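Local coordinates for protein second substrate binding domain of putative amino acid ABC transporter (Streptococcus pneumoniae, PDB 4OEN) that probably captures an amino acid outside the cell and delivers it to the membrane-spanning part of an ABC importer, at residues K4-D10 with F42-N48; N100-Y104 with P176-T180. Where two conformers were deposited one is given. Residue numbers count along the deposited sequence, not the author numbering.

Contact 1 of 2, residues K4-D10 with F42-N48; sequences KYIIASD and FEIEITN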
loop_
_atom_site.group_PDB
_atom_site.type_symbol
_atom_site.label_atom_id
_atom_site.label_comp_id
_atom_site.label_asym_id
_atom_site.label_seq_id
_atom_site.Cartn_x
_atom_site.Cartn_y
_atom_site.Cartn_z
ATOM N N LYS A 4 19.381 -16.538 -6.492
ATOM C CA LYS A 4 20.434 -16.510 -5.480
ATOM C C LYS A 4 19.901 -15.996 -4.136
ATOM O O LYS A 4 19.948 -16.726 -3.147
ATOM C CB LYS A 4 21.613 -15.663 -5.950
ATOM C CG LYS A 4 22.617 -15.341 -4.852
ATOM C CD LYS A 4 23.542 -14.207 -5.254
ATOM C CE LYS A 4 22.847 -13.231 -6.183
ATOM N NZ LYS A 4 23.800 -12.450 -6.995
ATOM N N TYR A 5 19.396 -14.758 -4.090
ATOM C CA TYR A 5 18.643 -14.321 -2.917
ATOM C C TYR A 5 17.193 -14.726 -3.086
ATOM O O TYR A 5 16.596 -14.471 -4.128
ATOM C CB TYR A 5 18.697 -12.808 -2.707
ATOM C CG TYR A 5 20.032 -12.257 -2.283
ATOM C CD1 TYR A 5 20.498 -12.427 -0.986
ATOM C CD2 TYR A 5 20.817 -11.544 -3.179
ATOM C CE1 TYR A 5 21.719 -11.909 -0.596
ATOM C CE2 TYR A 5 22.037 -11.027 -2.805
ATOM C CZ TYR A 5 22.484 -11.212 -1.514
ATOM O OH TYR A 5 23.699 -10.693 -1.151
ATOM N N ILE A 6 16.622 -15.336 -2.059
ATOM C CA ILE A 6 15.221 -15.724 -2.103
ATOM C C ILE A 6 14.365 -14.628 -1.500
ATOM O O ILE A 6 14.580 -14.232 -0.359
ATOM C CB ILE A 6 14.985 -17.048 -1.359
ATOM C CG1 ILE A 6 15.801 -18.164 -2.011
ATOM C CG2 ILE A 6 13.513 -17.405 -1.355
ATOM C CD1 ILE A 6 15.642 -19.498 -1.329
ATOM N N ILE A 7 13.407 -14.128 -2.278
ATOM C CA ILE A 7 12.543 -13.041 -1.837
ATOM C C ILE A 7 11.124 -13.545 -1.712
ATOM O O ILE A 7 10.538 -13.991 -2.682
ATOM C CB ILE A 7 12.546 -11.839 -2.812
ATOM C CG1 ILE A 7 13.981 -11.401 -3.123
ATOM C CG2 ILE A 7 11.715 -10.685 -2.233
ATOM C CD1 ILE A 7 14.766 -10.969 -1.898
ATOM N N ALA A 8 10.579 -13.481 -0.507
ATOM C CA ALA A 8 9.244 -13.997 -0.267
ATOM C C ALA A 8 8.229 -12.865 -0.211
ATOM O O ALA A 8 8.533 -11.766 0.263
ATOM C CB ALA A 8 9.228 -14.806 1.020
ATOM N N SER A 9 7.020 -13.137 -0.696
ATOM C CA SER A 9 6.001 -12.111 -0.767
ATOM C C SER A 9 4.605 -12.669 -0.518
ATOM O O SER A 9 4.415 -13.872 -0.299
ATOM C CB SER A 9 6.068 -11.420 -2.140
ATOM O OG SER A 9 5.225 -10.288 -2.180
ATOM N N ASP A 10 3.627 -11.770 -0.510
ATOM C CA ASP A 10 2.224 -12.153 -0.448
ATOM C C ASP A 10 1.740 -12.604 -1.821
ATOM O O ASP A 10 2.461 -12.512 -2.814
ATOM C CB ASP A 10 1.407 -10.962 0.069
ATOM C CG ASP A 10 0.060 -11.350 0.641
ATOM O OD1 ASP A 10 -0.265 -12.553 0.762
ATOM O OD2 ASP A 10 -0.672 -10.420 1.022
ATOM N N PHE A 42 22.419 -8.459 -8.666
ATOM C CA PHE A 42 22.213 -9.733 -7.983
ATOM C C PHE A 42 21.030 -10.488 -8.577
ATOM O O PHE A 42 20.213 -9.922 -9.302
ATOM C CB PHE A 42 22.071 -9.556 -6.459
ATOM C CG PHE A 42 20.918 -8.690 -6.006
ATOM C CD1 PHE A 42 19.670 -9.239 -5.721
ATOM C CD2 PHE A 42 21.107 -7.331 -5.781
ATOM C CE1 PHE A 42 18.627 -8.437 -5.260
ATOM C CE2 PHE A 42 20.081 -6.527 -5.327
ATOM C CZ PHE A 42 18.835 -7.070 -5.071
ATOM N N GLU A 43 20.998 -11.790 -8.321
ATOM C CA GLU A 43 19.917 -12.646 -8.796
ATOM C C GLU A 43 18.919 -12.893 -7.683
ATOM O O GLU A 43 19.285 -12.935 -6.507
ATOM C CB GLU A 43 20.461 -13.981 -9.310
ATOM C CG GLU A 43 21.214 -13.889 -10.622
ATOM C CD GLU A 43 21.401 -15.246 -11.275
ATOM O OE1 GLU A 43 21.187 -16.272 -10.592
ATOM O OE2 GLU A 43 21.772 -15.288 -12.467
ATOM N N ILE A 44 17.654 -13.042 -8.058
ATOM C CA ILE A 44 16.625 -13.358 -7.082
ATOM C C ILE A 44 15.735 -14.475 -7.567
ATOM O O ILE A 44 15.597 -14.715 -8.769
ATOM C CB ILE A 44 15.722 -12.154 -6.761
ATOM C CG1 ILE A 44 15.067 -11.630 -8.043
ATOM C CG2 ILE A 44 16.504 -11.055 -6.036
ATOM C CD1 ILE A 44 14.117 -10.436 -7.812
ATOM N N GLU A 45 15.160 -15.178 -6.600
ATOM C CA GLU A 45 14.042 -16.070 -6.840
ATOM C C GLU A 45 12.906 -15.517 -5.997
ATOM O O GLU A 45 13.077 -15.303 -4.806
ATOM C CB GLU A 45 14.346 -17.503 -6.443
ATOM C CG GLU A 45 13.129 -18.412 -6.562
ATOM C CD GLU A 45 13.261 -19.685 -5.746
ATOM O OE1 GLU A 45 14.236 -19.799 -4.970
ATOM O OE2 GLU A 45 12.388 -20.571 -5.881
ATOM N N ILE A 46 11.756 -15.288 -6.612
ATOM C CA ILE A 46 10.616 -14.747 -5.890
ATOM C C ILE A 46 9.647 -15.883 -5.576
ATOM O O ILE A 46 9.366 -16.723 -6.421
ATOM C CB ILE A 46 9.890 -13.653 -6.696
ATOM C CG1 ILE A 46 10.829 -12.470 -6.935
ATOM C CG2 ILE A 46 8.654 -13.203 -5.983
ATOM C CD1 ILE A 46 10.244 -11.385 -7.852
ATOM N N THR A 47 9.170 -15.900 -4.341
ATOM C CA THR A 47 8.124 -16.837 -3.952
ATOM C C THR A 47 6.944 -16.034 -3.420
ATOM O O THR A 47 7.116 -14.918 -2.937
ATOM C CB THR A 47 8.611 -17.829 -2.895
ATOM O OG1 THR A 47 8.966 -17.138 -1.695
ATOM C CG2 THR A 47 9.812 -18.602 -3.410
ATOM N N ASN A 48 5.743 -16.603 -3.508
ATOM C CA ASN A 48 4.556 -15.898 -3.038
ATOM C C ASN A 48 3.713 -16.774 -2.122
ATOM O O ASN A 48 2.576 -17.106 -2.452
ATOM C CB ASN A 48 3.726 -15.424 -4.243
ATOM C CG ASN A 48 4.508 -14.498 -5.159
ATOM O OD1 ASN A 48 5.252 -14.953 -6.032
ATOM N ND2 ASN A 48 4.344 -13.190 -4.959
#
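Tyr-5 turns the edge of its ring toward the face of Phe-42 in an offset edge-to-face pair, with planes at 89° and centroids 5.5 Å apart; CD2 of Tyr-5 lies 3.6 Å from CD1 of Phe-42. Helix 195-210 packs on both rings through Leu-197 and Met-200, and the hydroxyl of Tyr-5 is hydrogen-bonded to Glu-196. Ile-7 and Ile-44 lie on the same face of the sheet as Tyr-5, CG1 of Ile-7 being 3.9 Å from CG2 of Ile-44, and there Ile-46 packs against helix 28-40. The parallel backbones bond from Tyr-5 N to Glu-43 O (3.0 Å), Glu-45 N to Tyr-5 O (2.9 Å), Ile-7 N to Glu-45 O (2.8 Å) and Thr-47 N to Ile-7 O (2.9 Å). Beyond a weak bond from Ser-9 N to Thr-47 O, Asn-48 ND2 donates to Asp-10 O (2.9 Å). From strand 5-8 the chain passes through hairpin 18-19/25-26 and helix 28-40 to strand 44-47, a beta-alpha-beta crossover in the first lobe of a type II periplasmic binding protein.

Contact 2 of 2, residues N100-Y104 with P176-T180; sequences NIASY and PISGT
Two irregular segments pass each other with end-to-end directions 23° apart (CA of Ile-101 to Tyr-104 against CA of Pro-176 to Thr-180), the CA atoms of Ala-102 and Pro-176 lying 5.3 Å apart and those of Ser-103 and Ile-177 6.2 Å. Ala-102 (phi/psi -137/7) precedes extended Ser-103 (-162/163), and Tyr-104 turns to -68/-32; in the other segment, Pro-176 (-78/-11), level with Ala-102, is followed by extended Ile-177 (-125/133), level with Ser-103. No direct hydrogen bond joins the segments. Pro-176, its ring C-gamma endo, brings CG to 3.2 Å from Ile-101 O. Ile-177, with chi1 m and chi2 t, directs CD1 to 3.5 Å from Ser-103 C and over the face of the Tyr-104 ring (chi1 m, chi2 -50°), a CH-pi contact 4.1 Å from the centroid and 22° off the ring normal. Leu-93 of strand 87-96 touches both Ile-101 and Ile-177. Three waters bridge the polar atoms: water 1 donates to Ala-102 O (2.9 Å) and Pro-176 O (2.7 Å); water 2 joins Tyr-104 OH (2.8 Å) to Ile-177 O (3.1 Å); water 3 links Tyr-104 OH (2.7 Å), Ser-178 O (2.8 Å) and Thr-180 OG1 (2.6 Å). In this surface loop-to-loop packing of the second lobe, apolar contact and water bridges, rather than direct hydrogen bonds, hold the two connections together.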
loop_
_atom_site.group_PDB
_atom_site.type_symbol
_atom_site.label_atom_id
_atom_site.label_comp_id
_atom_site.label_asym_id
_atom_site.label_seq_id
_atom_site.Cartn_x
_atom_site.Cartn_y
_atom_site.Cartn_z
ATOM N N ASN A 100 -19.355 17.407 -5.058
ATOM C CA ASN A 100 -18.957 18.779 -4.745
ATOM C C ASN A 100 -17.842 18.879 -3.692
ATOM O O ASN A 100 -17.161 19.906 -3.577
ATOM C CB ASN A 100 -20.188 19.547 -4.252
ATOM C CG ASN A 100 -20.026 21.041 -4.350
ATOM O OD1 ASN A 100 -19.129 21.539 -5.029
ATOM N ND2 ASN A 100 -20.902 21.773 -3.670
ATOM N N ILE A 101 -17.664 17.805 -2.931
ATOM C CA ILE A 101 -16.824 17.818 -1.736
ATOM C C ILE A 101 -15.346 18.044 -2.059
ATOM O O ILE A 101 -14.747 17.300 -2.833
ATOM C CB ILE A 101 -17.003 16.503 -0.948
ATOM C CG1 ILE A 101 -18.452 16.400 -0.447
ATOM C CG2 ILE A 101 -16.000 16.430 0.197
ATOM C CD1 ILE A 101 -18.813 15.072 0.152
ATOM N N ALA A 102 -14.766 19.078 -1.450
ATOM C CA ALA A 102 -13.404 19.505 -1.768
ATOM C C ALA A 102 -12.562 19.838 -0.530
ATOM O O ALA A 102 -11.432 20.324 -0.651
ATOM C CB ALA A 102 -13.447 20.704 -2.700
ATOM N N SER A 103 -13.113 19.570 0.650
ATOM C CA SER A 103 -12.408 19.779 1.911
ATOM C C SER A 103 -13.105 18.979 3.002
ATOM O O SER A 103 -14.240 18.566 2.832
ATOM C CB SER A 103 -12.371 21.252 2.295
ATOM O OG SER A 103 -13.658 21.722 2.655
ATOM N N TYR A 104 -12.432 18.771 4.125
ATOM C CA TYR A 104 -13.077 18.055 5.225
ATOM C C TYR A 104 -14.215 18.898 5.801
ATOM O O TYR A 104 -15.206 18.365 6.280
ATOM C CB TYR A 104 -12.069 17.699 6.320
ATOM C CG TYR A 104 -11.088 16.626 5.919
ATOM C CD1 TYR A 104 -11.516 15.427 5.360
ATOM C CD2 TYR A 104 -9.724 16.823 6.074
ATOM C CE1 TYR A 104 -10.600 14.435 4.991
ATOM C CE2 TYR A 104 -8.816 15.853 5.698
ATOM C CZ TYR A 104 -9.252 14.673 5.166
ATOM O OH TYR A 104 -8.314 13.739 4.810
ATOM N N PRO A 176 -10.270 14.415 -3.774
ATOM C CA PRO A 176 -10.158 15.878 -3.805
ATOM C C PRO A 176 -9.280 16.477 -2.698
ATOM O O PRO A 176 -8.969 17.688 -2.761
ATOM C CB PRO A 176 -11.608 16.326 -3.645
ATOM C CG PRO A 176 -12.246 15.235 -2.842
ATOM C CD PRO A 176 -11.599 13.967 -3.319
ATOM N N ILE A 177 -8.905 15.661 -1.711
ATOM C CA ILE A 177 -8.088 16.119 -0.584
ATOM C C ILE A 177 -6.833 15.270 -0.423
ATOM O O ILE A 177 -6.912 14.035 -0.449
ATOM C CB ILE A 177 -8.886 16.076 0.732
ATOM C CG1 ILE A 177 -10.239 16.778 0.569
ATOM C CG2 ILE A 177 -8.081 16.710 1.869
ATOM C CD1 ILE A 177 -11.246 16.386 1.657
ATOM N N SER A 178 -5.675 15.911 -0.250
ATOM C CA SER A 178 -4.444 15.151 -0.047
ATOM C C SER A 178 -4.589 14.207 1.142
ATOM O O SER A 178 -5.290 14.509 2.107
ATOM C CB SER A 178 -3.244 16.074 0.167
ATOM O OG SER A 178 -3.320 16.721 1.423
ATOM N N GLY A 179 -3.921 13.066 1.047
ATOM C CA GLY A 179 -3.995 12.036 2.066
ATOM C C GLY A 179 -3.241 12.396 3.323
ATOM O O GLY A 179 -2.423 13.335 3.336
ATOM N N THR A 180 -3.538 11.658 4.389
ATOM C CA THR A 180 -2.858 11.791 5.672
ATOM C C THR A 180 -2.013 10.547 5.888
ATOM O O THR A 180 -2.519 9.418 5.803
ATOM C CB THR A 180 -3.852 11.956 6.843
ATOM O OG1 THR A 180 -4.478 13.241 6.759
ATOM C CG2 THR A 180 -3.145 11.855 8.175
HETATM O O HOH W 1 -8.709 20.046 -1.479
HETATM O O HOH W 2 -7.979 12.822 2.178
HETATM O O HOH W 3 -5.737 14.408 4.856
#

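Overall arrangement
The two contacts lie on opposite sides of the chain's centre, their centres 39 Å apart and their nearest atoms about 20 Å apart, and they follow in series along the chain. Contact 1 pairs two strands of the first lobe; contact 2 joins two loops of the second, one following strand 87-96 and the other leading into strand 180-190. These two long strands pair antiparallel and run between the lobes, and strand 180-190 also pairs with strand 65-66, the neighbour of strand 5-8, so a continuous run of strand pairings connects both regions. This is the two-lobed design of type II periplasmic binding proteins, in which the substrate is generally held in the cleft between the lobes.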